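One contact in two related proteins. Structure 1 is multicopper oxidase from Uncultured bacterium, which probably oxidises phenolic or similar substrates at a copper centre and passes the electrons on to reduce molecular oxygen to water: PDB 4E9X (chain A, 1.14 Å), residues T100-C105 and R192-G197. Structure 2 is two-domain type laccase from Metagenomes: PDB 2ZWN (chain B, 1.70 Å), residues T100-C105 and R192-G197. Both blocks share one frame: the second was fitted to the first on N, CA, C and O of the twelve residues, RMSD 0.04 Å. Numbering follows each deposited sequence.

Structure 1 (4E9X); sequences TLWYHC and RFFGAG. With CU (copper (II) ion), chain C; CU (copper (II) ion), chain D.
Trp102 reaches across to Ala196: its indole CH2 lies 3.4 Å from Ala196 O, and its CZ3 is 3.9 Å from Ala196 CB. The axes of segments 101-104 and 192-195, one from each cupredoxin-type domain, approach to 9.2 Å at 34°, with buried side chains between. With CG of Trp102 between its backbone N and carbonyl carbon (chi1 63°), the indole swings off the strand; CB stays beside the Phe194 ring, with Leu101 O lying at the ring's edge, in its plane. Arg192 NH1 donates in its guanidinium plane to Thr100 OG1 (2.9 Å, 159°); Asp139 salt-bridges Arg192 and Asp238 also bonds Thr100 OG1. His104 CD2 lies over one indole face, offset toward its rim. His104 NE2 binds copper at 2.0 Å with His62 and His254 of a neighbouring subunit, consistent with a type 3 site; its ND1 holds Cys105 O at 2.8 Å. Cys105 SG binds the other copper at 2.2 Å with His57 and His112, consistent with type 1; His104 and Cys105 thus join two sites, as in the family's His-Cys-His motif.

Structure 2 (2ZWN); sequences TLWYHC and RFFGAG. With CU (copper (II) ion), chain E; C2O (Cu-O-Cu linkage), chain F.
Against Ala196 lies the indole of Trp102, with CH2 of Trp102 3.4 Å from Ala196 O and its CZ3 4.1 Å from Ala196 CB. CG of Trp102 sits between the backbone N and the carbonyl carbon (chi1 65°), which swings the indole off its strand and leaves CB beside the Phe194 ring, with Leu101 O lying at the ring's edge, in its plane. Arg192 NH1 donates in its guanidinium plane to Thr100 OG1 (2.9 Å, 153°); Asp139 salt-bridges Arg192 and Asp238 also bonds Thr100 OG1. His104 CD2 lies over one indole face, offset toward its rim. In the Cu-O-Cu linkage, C2O CU3 is bound by His104 NE2 at 2.0 Å, with His62 and His254 of a neighbouring subunit, as in a type 3 site. C2O O1 lies 3.2 Å from His104 NE2. His104 ND1 holds Cys105 O at 2.8 Å. Cys105 SG binds a separate copper at 2.2 Å with His57 and His112, consistent with type 1, so His104 and Cys105 join two sites, as in the His-Cys-His motif of multicopper oxidases.

Comparison
The group bound at His104 is the sharpest difference: a copper(II) ion touches Trp102(A) and His104(A), whereas a Cu-O-Cu linkage is bound at this place beside Trp102(B) and His104(B). Neither site is empty, and a copper meets the histidine in each, with NE2 of His104(A) 2.0 Å from its ion and NE2 of His104(B) 2.0 Å from CU3. The approach of the indole is unchanged: Trp102(A) CZ2 is 3.6 Å from the copper ion and Trp102(B) CZ2 is 3.5 Å from CU3. Side chains of Trp102(A), His104(A), Cys105(A) and Arg192(A) and their counterparts keep their places within the error, and the comparable CA atoms coincide. The ND1 bond, which with the NE2-copper bond restrains the imidazole, is also kept, at 2.8 Å from His104(A) ND1 to Cys105(A) O and 2.8 Å from His104(B) ND1 to Cys105(B) O. The copper at Cys105(A) is likewise present at Cys105(B). In structure 2 the copper at His104(B) is one end of a linkage whose O1 lies 3.3 Å from His104(B) CE1, whereas at His104(A) it is a separate copper(II) ion.

Structure 1 (4E9X)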
loop_
_atom_site.group_PDB
_atom_site.type_symbol
_atom_site.label_atom_id
_atom_site.label_comp_id
_atom_site.label_asym_id
_atom_site.label_seq_id
_atom_site.Cartn_x
_atom_site.Cartn_y
_atom_site.Cartn_z
ATOM N N THR A 100 -20.561 -2.345 -1.402
ATOM C CA THR A 100 -19.954 -1.578 -2.446
ATOM C C THR A 100 -19.172 -2.495 -3.395
ATOM O O THR A 100 -18.047 -2.926 -3.075
ATOM C CB THR A 100 -18.967 -0.564 -1.848
ATOM O OG1 THR A 100 -19.660 0.200 -0.851
ATOM C CG2 THR A 100 -18.428 0.375 -2.919
ATOM N N LEU A 101 -19.779 -2.759 -4.549
ATOM C CA LEU A 101 -19.118 -3.535 -5.599
ATOM C C LEU A 101 -18.833 -2.628 -6.783
ATOM O O LEU A 101 -19.115 -1.405 -6.741
ATOM C CB LEU A 101 -20.020 -4.711 -6.048
ATOM C CG LEU A 101 -20.682 -5.482 -4.896
ATOM C CD1 LEU A 101 -21.458 -6.682 -5.450
ATOM C CD2 LEU A 101 -19.702 -5.953 -3.861
ATOM N N TRP A 102 -18.271 -3.176 -7.853
ATOM C CA TRP A 102 -18.047 -2.344 -9.051
ATOM C C TRP A 102 -17.966 -3.250 -10.259
ATOM O O TRP A 102 -17.998 -4.461 -10.120
ATOM C CB TRP A 102 -16.832 -1.474 -8.896
ATOM C CG TRP A 102 -15.461 -2.076 -8.735
ATOM C CD1 TRP A 102 -15.049 -2.974 -7.802
ATOM C CD2 TRP A 102 -14.323 -1.752 -9.551
ATOM N NE1 TRP A 102 -13.692 -3.238 -8.005
ATOM C CE2 TRP A 102 -13.231 -2.507 -9.064
ATOM C CE3 TRP A 102 -14.095 -0.895 -10.648
ATOM C CZ2 TRP A 102 -11.965 -2.419 -9.655
ATOM C CZ3 TRP A 102 -12.845 -0.812 -11.229
ATOM C CH2 TRP A 102 -11.772 -1.586 -10.728
ATOM N N TYR A 103 -17.877 -2.652 -11.428
ATOM C CA TYR A 103 -17.867 -3.460 -12.642
ATOM C C TYR A 103 -16.823 -2.806 -13.553
ATOM O O TYR A 103 -16.595 -1.580 -13.499
ATOM C CB TYR A 103 -19.274 -3.615 -13.289
ATOM C CG TYR A 103 -19.838 -2.275 -13.752
ATOM C CD1 TYR A 103 -19.570 -1.768 -15.021
ATOM C CD2 TYR A 103 -20.641 -1.523 -12.899
ATOM C CE1 TYR A 103 -20.087 -0.542 -15.435
ATOM C CE2 TYR A 103 -21.170 -0.275 -13.286
ATOM C CZ TYR A 103 -20.878 0.181 -14.533
ATOM O OH TYR A 103 -21.362 1.406 -14.985
ATOM N N HIS A 104 -16.196 -3.594 -14.428
ATOM C CA HIS A 104 -15.166 -3.042 -15.292
ATOM C C HIS A 104 -14.865 -4.007 -16.437
ATOM O O HIS A 104 -15.122 -5.217 -16.286
ATOM C CB HIS A 104 -13.860 -2.750 -14.528
ATOM C CG HIS A 104 -13.205 -3.875 -13.778
ATOM N ND1 HIS A 104 -12.432 -4.843 -14.361
ATOM C CD2 HIS A 104 -13.225 -4.163 -12.453
ATOM C CE1 HIS A 104 -11.997 -5.690 -13.407
ATOM N NE2 HIS A 104 -12.446 -5.291 -12.234
ATOM N N CYS A 105 -14.286 -3.501 -17.508
ATOM C CA CYS A 105 -13.881 -4.435 -18.578
ATOM C C CYS A 105 -12.838 -5.396 -18.041
ATOM O O CYS A 105 -12.064 -5.063 -17.149
ATOM C CB CYS A 105 -13.323 -3.590 -19.741
ATOM S SG CYS A 105 -12.979 -4.610 -21.197
ATOM N N ARG A 192 -17.696 5.995 -0.071
ATOM C CA ARG A 192 -17.249 4.712 -0.641
ATOM C C ARG A 192 -16.078 5.017 -1.558
ATOM O O ARG A 192 -16.277 5.640 -2.617
ATOM C CB ARG A 192 -18.408 4.088 -1.415
ATOM C CG ARG A 192 -19.663 3.865 -0.551
ATOM C CD ARG A 192 -20.809 3.400 -1.410
ATOM N NE ARG A 192 -22.144 3.462 -0.801
ATOM C CZ ARG A 192 -22.833 2.383 -0.486
ATOM N NH1 ARG A 192 -22.370 1.129 -0.544
ATOM N NH2 ARG A 192 -24.080 2.567 -0.028
ATOM N N PHE A 193 -14.883 4.566 -1.157
ATOM C CA PHE A 193 -13.673 4.741 -1.957
ATOM C C PHE A 193 -13.442 3.507 -2.843
ATOM O O PHE A 193 -13.567 2.388 -2.336
ATOM C CB PHE A 193 -12.423 4.870 -1.061
ATOM C CG PHE A 193 -12.422 6.037 -0.092
ATOM C CD1 PHE A 193 -12.479 7.364 -0.553
ATOM C CD2 PHE A 193 -12.289 5.830 1.249
ATOM C CE1 PHE A 193 -12.425 8.427 0.334
ATOM C CE2 PHE A 193 -12.267 6.906 2.152
ATOM C CZ PHE A 193 -12.274 8.218 1.687
ATOM N N PHE A 194 -13.045 3.751 -4.081
ATOM C CA PHE A 194 -12.729 2.648 -4.995
ATOM C C PHE A 194 -11.364 2.848 -5.621
ATOM O O PHE A 194 -11.083 3.949 -6.155
ATOM C CB PHE A 194 -13.732 2.570 -6.160
ATOM C CG PHE A 194 -15.196 2.469 -5.854
ATOM C CD1 PHE A 194 -15.938 1.394 -6.323
ATOM C CD2 PHE A 194 -15.873 3.477 -5.149
ATOM C CE1 PHE A 194 -17.325 1.316 -6.147
ATOM C CE2 PHE A 194 -17.245 3.450 -4.978
ATOM C CZ PHE A 194 -17.969 2.378 -5.505
ATOM N N GLY A 195 -10.565 1.774 -5.590
ATOM C CA GLY A 195 -9.308 1.783 -6.336
ATOM C C GLY A 195 -9.593 1.335 -7.783
ATOM O O GLY A 195 -9.382 0.171 -8.154
ATOM N N ALA A 196 -10.121 2.252 -8.603
ATOM C CA ALA A 196 -10.607 1.825 -9.917
ATOM C C ALA A 196 -9.475 1.693 -10.918
ATOM O O ALA A 196 -9.505 0.784 -11.745
ATOM C CB ALA A 196 -11.628 2.848 -10.399
ATOM N N GLY A 197 -8.446 2.546 -10.871
ATOM C CA GLY A 197 -7.305 2.472 -11.760
ATOM C C GLY A 197 -6.139 1.705 -11.156
ATOM O O GLY A 197 -6.305 0.903 -10.221
HETATM CU CU CU C . -11.876 -5.888 -10.444
HETATM CU CU CU D . -12.416 -3.160 -22.772
#

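Structure 2 (2ZWN)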
loop_
_atom_site.group_PDB
_atom_site.type_symbol
_atom_site.label_atom_id
_atom_site.label_comp_id
_atom_site.label_asym_id
_atom_site.label_seq_id
_atom_site.Cartn_x
_atom_site.Cartn_y
_atom_site.Cartn_z
ATOM N N THR B 100 -20.580 -2.364 -1.400
ATOM C CA THR B 100 -19.929 -1.591 -2.441
ATOM C C THR B 100 -19.165 -2.497 -3.392
ATOM O O THR B 100 -18.070 -2.959 -3.069
ATOM C CB THR B 100 -18.944 -0.576 -1.836
ATOM O OG1 THR B 100 -19.607 0.165 -0.809
ATOM C CG2 THR B 100 -18.413 0.389 -2.913
ATOM N N LEU B 101 -19.767 -2.761 -4.548
ATOM C CA LEU B 101 -19.122 -3.515 -5.616
ATOM C C LEU B 101 -18.833 -2.590 -6.783
ATOM O O LEU B 101 -19.152 -1.398 -6.748
ATOM C CB LEU B 101 -20.023 -4.663 -6.081
ATOM C CG LEU B 101 -20.711 -5.470 -4.974
ATOM C CD1 LEU B 101 -21.478 -6.660 -5.560
ATOM C CD2 LEU B 101 -19.707 -5.951 -3.931
ATOM N N TRP B 102 -18.226 -3.136 -7.828
ATOM C CA TRP B 102 -18.038 -2.354 -9.040
ATOM C C TRP B 102 -17.956 -3.250 -10.259
ATOM O O TRP B 102 -17.971 -4.475 -10.146
ATOM C CB TRP B 102 -16.833 -1.412 -8.908
ATOM C CG TRP B 102 -15.473 -2.038 -8.778
ATOM C CD1 TRP B 102 -15.065 -2.959 -7.858
ATOM C CD2 TRP B 102 -14.324 -1.725 -9.570
ATOM N NE1 TRP B 102 -13.733 -3.259 -8.051
ATOM C CE2 TRP B 102 -13.256 -2.513 -9.094
ATOM C CE3 TRP B 102 -14.098 -0.865 -10.652
ATOM C CZ2 TRP B 102 -11.983 -2.468 -9.665
ATOM C CZ3 TRP B 102 -12.841 -0.820 -11.215
ATOM C CH2 TRP B 102 -11.793 -1.613 -10.715
ATOM N N TYR B 103 -17.914 -2.638 -11.429
ATOM C CA TYR B 103 -17.851 -3.406 -12.661
ATOM C C TYR B 103 -16.829 -2.766 -13.570
ATOM O O TYR B 103 -16.613 -1.553 -13.527
ATOM C CB TYR B 103 -19.236 -3.516 -13.323
ATOM C CG TYR B 103 -19.831 -2.195 -13.760
ATOM C CD1 TYR B 103 -19.570 -1.686 -15.021
ATOM C CD2 TYR B 103 -20.649 -1.454 -12.913
ATOM C CE1 TYR B 103 -20.095 -0.477 -15.429
ATOM C CE2 TYR B 103 -21.183 -0.231 -13.317
ATOM C CZ TYR B 103 -20.895 0.249 -14.578
ATOM O OH TYR B 103 -21.407 1.455 -15.008
ATOM N N HIS B 104 -16.149 -3.588 -14.356
ATOM C CA HIS B 104 -15.157 -3.080 -15.280
ATOM C C HIS B 104 -14.880 -4.067 -16.388
ATOM O O HIS B 104 -15.159 -5.264 -16.257
ATOM C CB HIS B 104 -13.847 -2.736 -14.562
ATOM C CG HIS B 104 -13.229 -3.878 -13.813
ATOM N ND1 HIS B 104 -12.431 -4.825 -14.418
ATOM C CD2 HIS B 104 -13.249 -4.190 -12.495
ATOM C CE1 HIS B 104 -12.005 -5.684 -13.508
ATOM N NE2 HIS B 104 -12.487 -5.321 -12.333
ATOM N N CYS B 105 -14.304 -3.562 -17.471
ATOM C CA CYS B 105 -13.897 -4.430 -18.568
ATOM C C CYS B 105 -12.797 -5.355 -18.078
ATOM O O CYS B 105 -12.028 -5.001 -17.173
ATOM C CB CYS B 105 -13.408 -3.626 -19.772
ATOM S SG CYS B 105 -13.024 -4.685 -21.198
ATOM N N ARG B 192 -17.688 6.001 -0.064
ATOM C CA ARG B 192 -17.263 4.727 -0.617
ATOM C C ARG B 192 -16.092 5.014 -1.562
ATOM O O ARG B 192 -16.275 5.652 -2.600
ATOM C CB ARG B 192 -18.409 4.071 -1.392
ATOM C CG ARG B 192 -19.679 3.827 -0.576
ATOM C CD ARG B 192 -20.797 3.331 -1.492
ATOM N NE ARG B 192 -22.138 3.389 -0.909
ATOM C CZ ARG B 192 -22.847 2.338 -0.492
ATOM N NH1 ARG B 192 -22.358 1.104 -0.537
ATOM N NH2 ARG B 192 -24.068 2.527 -0.012
ATOM N N PHE B 193 -14.903 4.565 -1.167
ATOM C CA PHE B 193 -13.680 4.733 -1.953
ATOM C C PHE B 193 -13.453 3.506 -2.827
ATOM O O PHE B 193 -13.576 2.376 -2.347
ATOM C CB PHE B 193 -12.462 4.838 -1.038
ATOM C CG PHE B 193 -12.463 6.019 -0.105
ATOM C CD1 PHE B 193 -12.445 7.326 -0.594
ATOM C CD2 PHE B 193 -12.381 5.822 1.266
ATOM C CE1 PHE B 193 -12.404 8.411 0.284
ATOM C CE2 PHE B 193 -12.344 6.900 2.146
ATOM C CZ PHE B 193 -12.350 8.192 1.653
ATOM N N PHE B 194 -13.076 3.726 -4.086
ATOM C CA PHE B 194 -12.762 2.638 -5.021
ATOM C C PHE B 194 -11.368 2.842 -5.612
ATOM O O PHE B 194 -11.056 3.928 -6.103
ATOM C CB PHE B 194 -13.716 2.619 -6.218
ATOM C CG PHE B 194 -15.183 2.495 -5.875
ATOM C CD1 PHE B 194 -15.907 1.394 -6.308
ATOM C CD2 PHE B 194 -15.856 3.518 -5.215
ATOM C CE1 PHE B 194 -17.268 1.282 -6.034
ATOM C CE2 PHE B 194 -17.218 3.414 -4.938
ATOM C CZ PHE B 194 -17.924 2.299 -5.362
ATOM N N GLY B 195 -10.552 1.791 -5.601
ATOM C CA GLY B 195 -9.307 1.770 -6.370
ATOM C C GLY B 195 -9.606 1.322 -7.794
ATOM O O GLY B 195 -9.377 0.168 -8.159
ATOM N N ALA B 196 -10.119 2.245 -8.601
ATOM C CA ALA B 196 -10.604 1.903 -9.940
ATOM C C ALA B 196 -9.465 1.693 -10.937
ATOM O O ALA B 196 -9.507 0.745 -11.727
ATOM C CB ALA B 196 -11.584 2.963 -10.438
ATOM N N GLY B 197 -8.459 2.570 -10.902
ATOM C CA GLY B 197 -7.287 2.460 -11.771
ATOM C C GLY B 197 -6.121 1.684 -11.168
ATOM O O GLY B 197 -6.291 0.886 -10.241
HETATM CU CU CU E . -12.432 -3.194 -22.763
HETATM CU CU2 C2O F . -10.091 -10.084 -12.467
HETATM CU CU3 C2O F . -11.873 -5.866 -10.476
HETATM O O1 C2O F . -11.000 -8.102 -11.581
#